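Local coordinates for malonyl CoA-acyl carrier protein transacylase (Staphylococcus aureus, PDB 3IM9) that catalyses the transfer of the malonyl group from malonyl-CoA to holo-acyl carrier protein, supplying malonyl-ACP for fatty acid biosynthesis, at residues K117-F130 / M211-F225. Sequence-based numbering, arbitrary orientation.
Sequences KIVRKRGQLMAQAF and MKVIEEDFSSYINQF
The Tyr221 ring carries Lys121 on one face, where CE sits 3.7 Å from the ring centroid in a CH-pi contact, and Phe225 CE1 on the opposite face. Bends at chi2 (65°) and chi3 (77°) fold the Lys121 chain so that CG and CE lie over the ring; NZ adds an off-centre cation-pi contact. Ile118 CA meets the edge of the tyrosine. A water that donates to Lys117 O and hydrogen-bonds to Tyr221 OH, 3.0 Å from that hydroxyl, bridges the segments, which share no direct hydrogen bond. Phe225 takes Ile118 CG1 over one face, 4.0 Å from its centroid, and Lys117 CD at its edge. The other branch of Ile118, CG2, lies 3.7 Å from Phe218 CZ and also touches Ile222 CG2, which lies over the rim of one face of the Phe218 ring. Leu125 CD2 approaches that ring at its edge, and Arg122 CB packs obliquely against CE2. Further along, Ile214 divides its branches, CD1 reaching Met126 CG at 3.7 Å and CG2 reaching Ala129 CB. At the far end Met211 SD stands 4.1 Å from Phe130 CE1 at the ring edge, a Met-aromatic contact, while Met211 CE, folded back at chi2 and chi3, meets Ala129 CB; Val213 CG2 touches the same ring obliquely. This antiparallel pair of helices, 117-128 and 215-222 (166°, axes 10.4 Å apart), is joined mainly by apolar and aromatic side chains. From it Arg122 extends past Phe218 to the calcium site, of which it is a part, hydrogen-bonding Gln71, Gln256 and Ser97, the probable nucleophile in a GxSxG elbow. Tyr101 of helix 99-106 packs on Ile118, Arg122 and Phe218; helix 67-84 flanks helix 112-128, and helix 246-256 touches Ile222, Glu215 and Ser219.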
ATOM      1  N   LYS A 117      12.791   6.967  -5.945  1.00 10.53           N
ATOM      2  CA  LYS A 117      13.566   6.194  -6.935  1.00 10.51           C
ATOM      3  C   LYS A 117      13.332   4.713  -6.696  1.00 10.28           C
ATOM      4  O   LYS A 117      13.138   3.956  -7.709  1.00 11.06           O
ATOM      5  CB  LYS A 117      15.091   6.506  -6.792  1.00 11.01           C
ATOM      6  CG  LYS A 117      15.444   8.003  -7.062  1.00  9.88           C
ATOM      7  CD  LYS A 117      16.815   8.366  -6.567  1.00 12.36           C
ATOM      8  CE  LYS A 117      17.132   9.778  -6.991  1.00 15.57           C
ATOM      9  NZ  LYS A 117      18.468  10.219  -6.300  1.00 15.35           N
ATOM     10  N   ILE A 118      13.297   4.317  -5.420  1.00 10.86           N
ATOM     11  CA  ILE A 118      13.100   2.903  -5.124  1.00 10.69           C
ATOM     12  C   ILE A 118      11.705   2.409  -5.646  1.00 10.68           C
ATOM     13  O   ILE A 118      11.608   1.322  -6.259  1.00 12.24           O
ATOM     14  CB  ILE A 118      13.195   2.654  -3.603  1.00 10.90           C
ATOM     15  CG1 ILE A 118      14.726   2.713  -3.340  1.00 12.34           C
ATOM     16  CG2 ILE A 118      12.640   1.261  -3.227  1.00 10.57           C
ATOM     17  CD1 ILE A 118      14.993   2.840  -1.851  1.00 12.17           C
ATOM     18  N   VAL A 119      10.652   3.219  -5.422  1.00 11.08           N
ATOM     19  CA  VAL A 119       9.342   2.702  -5.827  1.00 10.97           C
ATOM     20  C   VAL A 119       9.148   2.845  -7.326  1.00 11.50           C
ATOM     21  O   VAL A 119       8.379   2.029  -7.946  1.00 10.71           O
ATOM     22  CB  VAL A 119       8.167   3.382  -5.071  1.00  9.00           C
ATOM     23  CG1 VAL A 119       8.297   3.121  -3.579  1.00 11.02           C
ATOM     24  CG2 VAL A 119       7.941   4.874  -5.411  1.00 10.90           C
ATOM     25  N   ARG A 120       9.824   3.801  -8.015  1.00  9.72           N
ATOM     26  CA  ARG A 120       9.799   3.762  -9.438  1.00  9.16           C
ATOM     27  C   ARG A 120      10.423   2.449  -9.958  1.00 10.87           C
ATOM     28  O   ARG A 120       9.843   1.828 -10.874  1.00  9.78           O
ATOM     29  CB  ARG A 120      10.578   5.036  -9.984  1.00 10.53           C
ATOM     30  CG  ARG A 120      10.893   4.992 -11.508  1.00 10.05           C
ATOM     31  CD  ARG A 120       9.612   5.041 -12.282  1.00 12.07           C
ATOM     32  NE  ARG A 120       9.926   5.430 -13.690  1.00 12.62           N
ATOM     33  CZ  ARG A 120       9.021   5.494 -14.639  1.00 14.26           C
ATOM     34  NH1 ARG A 120       7.733   5.180 -14.384  1.00 14.30           N
ATOM     35  NH2 ARG A 120       9.368   5.906 -15.908  1.00 14.71           N
ATOM     36  N   LYS A 121      11.601   2.027  -9.416  1.00 10.67           N
ATOM     37  CA  LYS A 121      12.136   0.768  -9.864  1.00 10.75           C
ATOM     38  C   LYS A 121      11.216  -0.418  -9.483  1.00 11.06           C
ATOM     39  O   LYS A 121      11.052  -1.279 -10.313  1.00 11.21           O
ATOM     40  CB  LYS A 121      13.531   0.567  -9.166  1.00 10.20           C
ATOM     41  CG  LYS A 121      14.278  -0.745  -9.611  1.00 12.78           C
ATOM     42  CD  LYS A 121      14.678  -0.774 -11.038  1.00 16.57           C
ATOM     43  CE  LYS A 121      15.897   0.077 -11.256  1.00 24.97           C
ATOM     44  NZ  LYS A 121      16.553  -0.199 -12.632  1.00 26.97           N
ATOM     45  N   ARG A 122      10.638  -0.385  -8.288  1.00  9.83           N
ATOM     46  CA  ARG A 122       9.710  -1.476  -7.851  1.00  9.82           C
ATOM     47  C   ARG A 122       8.560  -1.612  -8.872  1.00  9.53           C
ATOM     48  O   ARG A 122       8.281  -2.700  -9.340  1.00 10.02           O
ATOM     49  CB  ARG A 122       9.105  -1.053  -6.511  1.00 10.00           C
ATOM     50  CG  ARG A 122       8.280  -2.144  -5.861  1.00  9.90           C
ATOM     51  CD  ARG A 122       7.837  -1.680  -4.483  1.00 11.59           C
ATOM     52  NE  ARG A 122       6.987  -2.622  -3.781  1.00 10.51           N
ATOM     53  CZ  ARG A 122       5.666  -2.638  -3.862  1.00  9.73           C
ATOM     54  NH1 ARG A 122       5.012  -1.788  -4.644  1.00 10.66           N
ATOM     55  NH2 ARG A 122       4.966  -3.471  -3.121  1.00 11.34           N
ATOM     56  N   GLY A 123       7.991  -0.464  -9.290  1.00  8.94           N
ATOM     57  CA  GLY A 123       6.884  -0.463 -10.258  1.00 10.00           C
ATOM     58  C   GLY A 123       7.335  -0.990 -11.617  1.00 10.57           C
ATOM     59  O   GLY A 123       6.598  -1.756 -12.297  1.00 10.69           O
ATOM     60  N   GLN A 124       8.535  -0.568 -12.076  1.00 11.13           N
ATOM     61  CA  GLN A 124       9.005  -1.013 -13.407  1.00 11.78           C
ATOM     62  C   GLN A 124       9.327  -2.519 -13.359  1.00 11.93           C
ATOM     63  O   GLN A 124       8.940  -3.220 -14.284  1.00 12.68           O
ATOM     64  CB  GLN A 124      10.321  -0.323 -13.799  1.00 10.77           C
ATOM     65  CG  GLN A 124      10.116   1.186 -14.054  1.00 14.68           C
ATOM     66  CD  GLN A 124      11.442   1.838 -14.295  1.00 17.85           C
ATOM     67  OE1 GLN A 124      12.425   1.677 -13.505  1.00 20.30           O
ATOM     68  NE2 GLN A 124      11.506   2.554 -15.410  1.00 22.67           N
ATOM     69  N   LEU A 125       9.879  -2.993 -12.261  1.00 10.89           N
ATOM     70  CA  LEU A 125      10.197  -4.430 -12.181  1.00 12.20           C
ATOM     71  C   LEU A 125       8.897  -5.222 -12.108  1.00 12.69           C
ATOM     72  O   LEU A 125       8.782  -6.301 -12.770  1.00 13.22           O
ATOM     73  CB  LEU A 125      11.042  -4.726 -10.942  1.00 12.53           C
ATOM     74  CG  LEU A 125      12.515  -4.407 -11.020  1.00 15.04           C
ATOM     75  CD1 LEU A 125      12.903  -3.301 -11.950  1.00 33.09           C
ATOM     76  CD2 LEU A 125      13.252  -4.487  -9.694  1.00 15.84           C
ATOM     77  N   MET A 126       7.933  -4.732 -11.334  1.00 11.78           N
ATOM     78  CA  MET A 126       6.658  -5.465 -11.263  1.00 10.62           C
ATOM     79  C   MET A 126       5.975  -5.465 -12.626  1.00 12.71           C
ATOM     80  O   MET A 126       5.451  -6.505 -13.035  1.00 14.15           O
ATOM     81  CB  MET A 126       5.719  -4.859 -10.175  1.00 11.41           C
ATOM     82  CG  MET A 126       6.335  -5.084  -8.802  1.00 11.25           C
ATOM     83  SD  MET A 126       5.372  -4.243  -7.503  1.00 11.46           S
ATOM     84  CE  MET A 126       3.696  -4.787  -7.725  1.00 12.27           C
ATOM     85  N   ALA A 127       5.914  -4.326 -13.272  1.00 12.97           N
ATOM     86  CA  ALA A 127       5.249  -4.172 -14.605  1.00 13.58           C
ATOM     87  C   ALA A 127       5.885  -5.102 -15.657  1.00 15.22           C
ATOM     88  O   ALA A 127       5.146  -5.577 -16.559  1.00 17.11           O
ATOM     89  CB  ALA A 127       5.316  -2.746 -15.095  1.00 16.25           C
ATOM     90  N   GLN A 128       7.182  -5.362 -15.548  1.00 14.25           N
ATOM     91  CA  GLN A 128       7.925  -6.176 -16.534  1.00 16.48           C
ATOM     92  C   GLN A 128       8.138  -7.593 -16.126  1.00 15.57           C
ATOM     93  O   GLN A 128       8.763  -8.357 -16.900  1.00 17.41           O
ATOM     94  CB  GLN A 128       9.294  -5.525 -16.800  1.00 18.08           C
ATOM     95  CG  GLN A 128       9.147  -4.036 -17.361  1.00 27.29           C
ATOM     96  CD  GLN A 128      10.485  -3.267 -17.371  1.00 35.28           C
ATOM     97  OE1 GLN A 128      11.557  -3.862 -17.480  1.00 42.92           O
ATOM     98  NE2 GLN A 128      10.421  -1.947 -17.246  1.00 37.02           N
ATOM     99  N   ALA A 129       7.608  -8.025 -14.985  1.00 14.98           N
ATOM    100  CA  ALA A 129       7.987  -9.323 -14.446  1.00 14.56           C
ATOM    101  C   ALA A 129       7.513 -10.449 -15.395  1.00 16.83           C
ATOM    102  O   ALA A 129       8.269 -11.448 -15.643  1.00 19.06           O
ATOM    103  CB  ALA A 129       7.465  -9.509 -13.037  1.00 13.40           C
ATOM    104  N   PHE A 130       6.299 -10.344 -15.908  1.00 14.44           N
ATOM    105  CA  PHE A 130       5.722 -11.401 -16.776  1.00 14.64           C
ATOM    106  C   PHE A 130       5.087 -10.752 -17.991  1.00 17.47           C
ATOM    107  O   PHE A 130       4.549  -9.674 -17.907  1.00 17.24           O
ATOM    108  CB  PHE A 130       4.665 -12.228 -16.021  1.00 14.33           C
ATOM    109  CG  PHE A 130       5.232 -13.028 -14.914  1.00 13.92           C
ATOM    110  CD1 PHE A 130       5.317 -12.475 -13.621  1.00 16.01           C
ATOM    111  CD2 PHE A 130       5.761 -14.294 -15.130  1.00 17.18           C
ATOM    112  CE1 PHE A 130       5.869 -13.192 -12.577  1.00 14.41           C
ATOM    113  CE2 PHE A 130       6.344 -15.030 -14.088  1.00 18.46           C
ATOM    114  CZ  PHE A 130       6.377 -14.476 -12.777  1.00 18.04           C
ATOM    115  N   MET A 211       6.225 -13.708  -7.845  1.00 11.31           N
ATOM    116  CA  MET A 211       7.021 -12.483  -7.926  1.00 11.20           C
ATOM    117  C   MET A 211       8.460 -12.687  -7.408  1.00 12.26           C
ATOM    118  O   MET A 211       9.253 -11.755  -7.440  1.00 13.07           O
ATOM    119  CB  MET A 211       6.326 -11.374  -7.150  1.00 10.74           C
ATOM    120  CG  MET A 211       4.909 -11.005  -7.760  1.00 11.65           C
ATOM    121  SD  MET A 211       4.990 -10.626  -9.533  1.00 12.34           S
ATOM    122  CE  MET A 211       6.044  -9.079  -9.528  1.00 11.65           C
ATOM    123  N   LYS A 212       8.782 -13.919  -6.964  1.00 11.84           N
ATOM    124  CA  LYS A 212      10.221 -14.160  -6.651  1.00 12.03           C
ATOM    125  C   LYS A 212      11.116 -13.879  -7.829  1.00 13.56           C
ATOM    126  O   LYS A 212      12.327 -13.592  -7.646  1.00 15.44           O
ATOM    127  CB  LYS A 212      10.375 -15.600  -6.175  1.00 15.00           C
ATOM    128  CG  LYS A 212       9.869 -15.701  -4.783  1.00 19.39           C
ATOM    129  CD  LYS A 212       9.813 -17.196  -4.353  1.00 30.60           C
ATOM    130  CE  LYS A 212       9.114 -17.420  -2.957  1.00 35.19           C
ATOM    131  NZ  LYS A 212       9.037 -18.890  -2.528  1.00 36.97           N
ATOM    132  N   VAL A 213      10.594 -13.858  -9.056  1.00 12.45           N
ATOM    133  CA  VAL A 213      11.403 -13.588 -10.266  1.00 13.86           C
ATOM    134  C   VAL A 213      12.082 -12.224 -10.228  1.00 15.70           C
ATOM    135  O   VAL A 213      13.075 -12.044 -10.980  1.00 17.30           O
ATOM    136  CB  VAL A 213      10.635 -13.762 -11.618  1.00 14.98           C
ATOM    137  CG1 VAL A 213      10.222 -15.213 -11.787  1.00 17.89           C
ATOM    138  CG2 VAL A 213       9.489 -12.765 -11.737  1.00 14.22           C
ATOM    139  N   ILE A 214      11.562 -11.273  -9.435  1.00 13.88           N
ATOM    140  CA  ILE A 214      12.179  -9.926  -9.410  1.00 13.89           C
ATOM    141  C   ILE A 214      12.931  -9.639  -8.111  1.00 12.95           C
ATOM    142  O   ILE A 214      13.457  -8.539  -7.945  1.00 14.40           O
ATOM    143  CB  ILE A 214      11.130  -8.793  -9.642  1.00 13.46           C
ATOM    144  CG1 ILE A 214      10.074  -8.742  -8.536  1.00 13.24           C
ATOM    145  CG2 ILE A 214      10.546  -8.904 -11.091  1.00 16.07           C
ATOM    146  CD1 ILE A 214       9.255  -7.374  -8.543  1.00 14.01           C
ATOM    147  N   GLU A 215      13.006 -10.626  -7.235  1.00 14.56           N
ATOM    148  CA  GLU A 215      13.681 -10.466  -5.916  1.00 16.11           C
ATOM    149  C   GLU A 215      15.125 -10.010  -6.112  1.00 17.33           C
ATOM    150  O   GLU A 215      15.582  -9.036  -5.464  1.00 16.79           O
ATOM    151  CB  GLU A 215      13.661 -11.820  -5.132  1.00 19.29           C
ATOM    152  CG  GLU A 215      14.529 -11.806  -3.911  1.00 24.64           C
ATOM    153  CD  GLU A 215      14.343 -13.071  -3.071  1.00 34.15           C
ATOM    154  OE1 GLU A 215      14.695 -13.018  -1.885  1.00 38.55           O
ATOM    155  OE2 GLU A 215      13.848 -14.093  -3.613  1.00 30.84           O
ATOM    156  N   GLU A 216      15.868 -10.685  -6.974  1.00 16.90           N
ATOM    157  CA  GLU A 216      17.290 -10.321  -7.053  1.00 20.02           C
ATOM    158  C   GLU A 216      17.509  -8.920  -7.601  1.00 18.01           C
ATOM    159  O   GLU A 216      18.377  -8.199  -7.043  1.00 17.14           O
ATOM    160  CB  GLU A 216      18.088 -11.314  -7.936  1.00 22.93           C
ATOM    161  CG  GLU A 216      18.343 -12.667  -7.346  1.00 34.11           C
ATOM    162  CD  GLU A 216      18.622 -13.658  -8.491  1.00 46.83           C
ATOM    163  OE1 GLU A 216      19.676 -13.502  -9.197  1.00 49.41           O
ATOM    164  OE2 GLU A 216      17.728 -14.529  -8.727  1.00 51.93           O
ATOM    165  N   ASP A 217      16.800  -8.547  -8.643  1.00 15.40           N
ATOM    166  CA  ASP A 217      16.972  -7.238  -9.249  1.00 17.54           C
ATOM    167  C   ASP A 217      16.581  -6.132  -8.231  1.00 15.64           C
ATOM    168  O   ASP A 217      17.259  -5.091  -8.086  1.00 15.76           O
ATOM    169  CB  ASP A 217      16.102  -7.078 -10.502  1.00 16.61           C
ATOM    170  CG  ASP A 217      16.650  -7.896 -11.695  1.00 27.31           C
ATOM    171  OD1 ASP A 217      17.831  -8.288 -11.651  1.00 26.75           O
ATOM    172  OD2 ASP A 217      15.915  -8.149 -12.678  1.00 30.70           O
ATOM    173  N   PHE A 218      15.510  -6.385  -7.493  1.00 14.80           N
ATOM    174  CA  PHE A 218      15.069  -5.392  -6.532  1.00 13.52           C
ATOM    175  C   PHE A 218      16.048  -5.272  -5.360  1.00 14.35           C
ATOM    176  O   PHE A 218      16.397  -4.131  -4.953  1.00 14.04           O
ATOM    177  CB  PHE A 218      13.644  -5.676  -6.039  1.00 11.15           C
ATOM    178  CG  PHE A 218      13.057  -4.531  -5.230  1.00 11.69           C
ATOM    179  CD1 PHE A 218      12.770  -4.705  -3.911  1.00 12.21           C
ATOM    180  CD2 PHE A 218      12.854  -3.275  -5.840  1.00 11.85           C
ATOM    181  CE1 PHE A 218      12.175  -3.642  -3.110  1.00 13.50           C
ATOM    182  CE2 PHE A 218      12.323  -2.206  -5.091  1.00 10.08           C
ATOM    183  CZ  PHE A 218      11.974  -2.386  -3.748  1.00 10.94           C
ATOM    184  N   SER A 219      16.491  -6.406  -4.804  1.00 14.80           N
ATOM    185  CA  SER A 219      17.510  -6.385  -3.729  1.00 15.85           C
ATOM    186  C   SER A 219      18.752  -5.690  -4.172  1.00 17.09           C
ATOM    187  O   SER A 219      19.267  -4.880  -3.362  1.00 18.27           O
ATOM    188  CB  SER A 219      17.906  -7.781  -3.242  1.00 18.92           C
ATOM    189  OG  SER A 219      16.812  -8.464  -2.767  1.00 25.26           O
ATOM    190  N   SER A 220      19.182  -5.892  -5.418  1.00 16.38           N
ATOM    191  CA  SER A 220      20.381  -5.227  -5.907  1.00 18.09           C
ATOM    192  C   SER A 220      20.223  -3.695  -5.955  1.00 17.41           C
ATOM    193  O   SER A 220      21.109  -2.908  -5.503  1.00 19.14           O
ATOM    194  CB  SER A 220      20.756  -5.746  -7.279  1.00 20.79           C
ATOM    195  OG  SER A 220      21.913  -5.053  -7.671  1.00 25.97           O
ATOM    196  N   TYR A 221      19.121  -3.222  -6.488  1.00 14.33           N
ATOM    197  CA  TYR A 221      18.883  -1.780  -6.571  1.00 13.62           C
ATOM    198  C   TYR A 221      18.772  -1.101  -5.203  1.00 14.05           C
ATOM    199  O   TYR A 221      19.295  -0.035  -5.022  1.00 13.98           O
ATOM    200  CB  TYR A 221      17.614  -1.461  -7.383  1.00 20.00           C
ATOM    201  CG  TYR A 221      17.461  -0.003  -7.731  1.00 20.00           C
ATOM    202  CD1 TYR A 221      18.342   0.613  -8.556  1.00 20.00           C
ATOM    203  CD2 TYR A 221      16.429   0.745  -7.212  1.00 20.00           C
ATOM    204  CE1 TYR A 221      18.187   1.925  -8.868  1.00 20.00           C
ATOM    205  CE2 TYR A 221      16.260   2.060  -7.536  1.00 20.00           C
ATOM    206  CZ  TYR A 221      17.133   2.665  -8.342  1.00 20.00           C
ATOM    207  OH  TYR A 221      16.928   3.972  -8.643  1.00 20.00           O
ATOM    208  N   ILE A 222      18.037  -1.708  -4.290  1.00 12.15           N
ATOM    209  CA  ILE A 222      17.819  -1.068  -3.006  1.00 12.79           C
ATOM    210  C   ILE A 222      19.149  -0.916  -2.189  1.00 12.73           C
ATOM    211  O   ILE A 222      19.178  -0.120  -1.237  1.00 13.42           O
ATOM    212  CB  ILE A 222      16.696  -1.620  -2.169  1.00 13.83           C
ATOM    213  CG1 ILE A 222      16.983  -3.065  -1.669  1.00 15.77           C
ATOM    214  CG2 ILE A 222      15.308  -1.520  -2.999  1.00 13.32           C
ATOM    215  CD1 ILE A 222      15.955  -3.690  -0.789  1.00 15.34           C
ATOM    216  N   ASN A 223      20.159  -1.650  -2.586  1.00 13.99           N
ATOM    217  CA  ASN A 223      21.491  -1.516  -1.933  1.00 15.09           C
ATOM    218  C   ASN A 223      22.168  -0.266  -2.341  1.00 15.56           C
ATOM    219  O   ASN A 223      23.179   0.089  -1.738  1.00 15.94           O
ATOM    220  CB  ASN A 223      22.461  -2.664  -2.346  1.00 18.62           C
ATOM    221  CG  ASN A 223      22.100  -3.966  -1.712  1.00 19.10           C
ATOM    222  OD1 ASN A 223      21.389  -4.029  -0.689  1.00 28.16           O
ATOM    223  ND2 ASN A 223      22.549  -5.054  -2.378  1.00 27.92           N
ATOM    224  N   GLN A 224      21.637   0.406  -3.352  1.00 13.93           N
ATOM    225  CA  GLN A 224      22.201   1.721  -3.748  1.00 14.78           C
ATOM    226  C   GLN A 224      21.804   2.852  -2.796  1.00 15.47           C
ATOM    227  O   GLN A 224      22.238   4.043  -3.029  1.00 18.07           O
ATOM    228  CB  GLN A 224      21.895   2.067  -5.190  1.00 13.74           C
ATOM    229  CG  GLN A 224      22.428   1.011  -6.175  1.00 13.45           C
ATOM    230  CD  GLN A 224      22.094   1.310  -7.584  1.00 14.20           C
ATOM    231  OE1 GLN A 224      21.774   2.425  -7.993  1.00 13.82           O
ATOM    232  NE2 GLN A 224      22.155   0.236  -8.432  1.00 19.29           N
ATOM    233  N   PHE A 225      21.008   2.599  -1.748  1.00 13.90           N
ATOM    234  CA  PHE A 225      20.547   3.672  -0.909  1.00 13.24           C
ATOM    235  C   PHE A 225      20.860   3.332   0.525  1.00 15.53           C
ATOM    236  O   PHE A 225      20.933   2.146   0.895  1.00 16.09           O
ATOM    237  CB  PHE A 225      19.001   3.747  -1.076  1.00 13.34           C
ATOM    238  CG  PHE A 225      18.614   4.006  -2.495  1.00 12.59           C
ATOM    239  CD1 PHE A 225      18.398   2.951  -3.396  1.00  9.73           C
ATOM    240  CD2 PHE A 225      18.563   5.352  -2.984  1.00 11.89           C
ATOM    241  CE1 PHE A 225      18.186   3.192  -4.710  1.00 12.10           C
ATOM    242  CE2 PHE A 225      18.329   5.603  -4.320  1.00 12.15           C
ATOM    243  CZ  PHE A 225      18.132   4.503  -5.248  1.00 10.48           C
TER
HETATM  244  O   HOH W   1      14.393   4.430 -10.145  1.00 16.22           O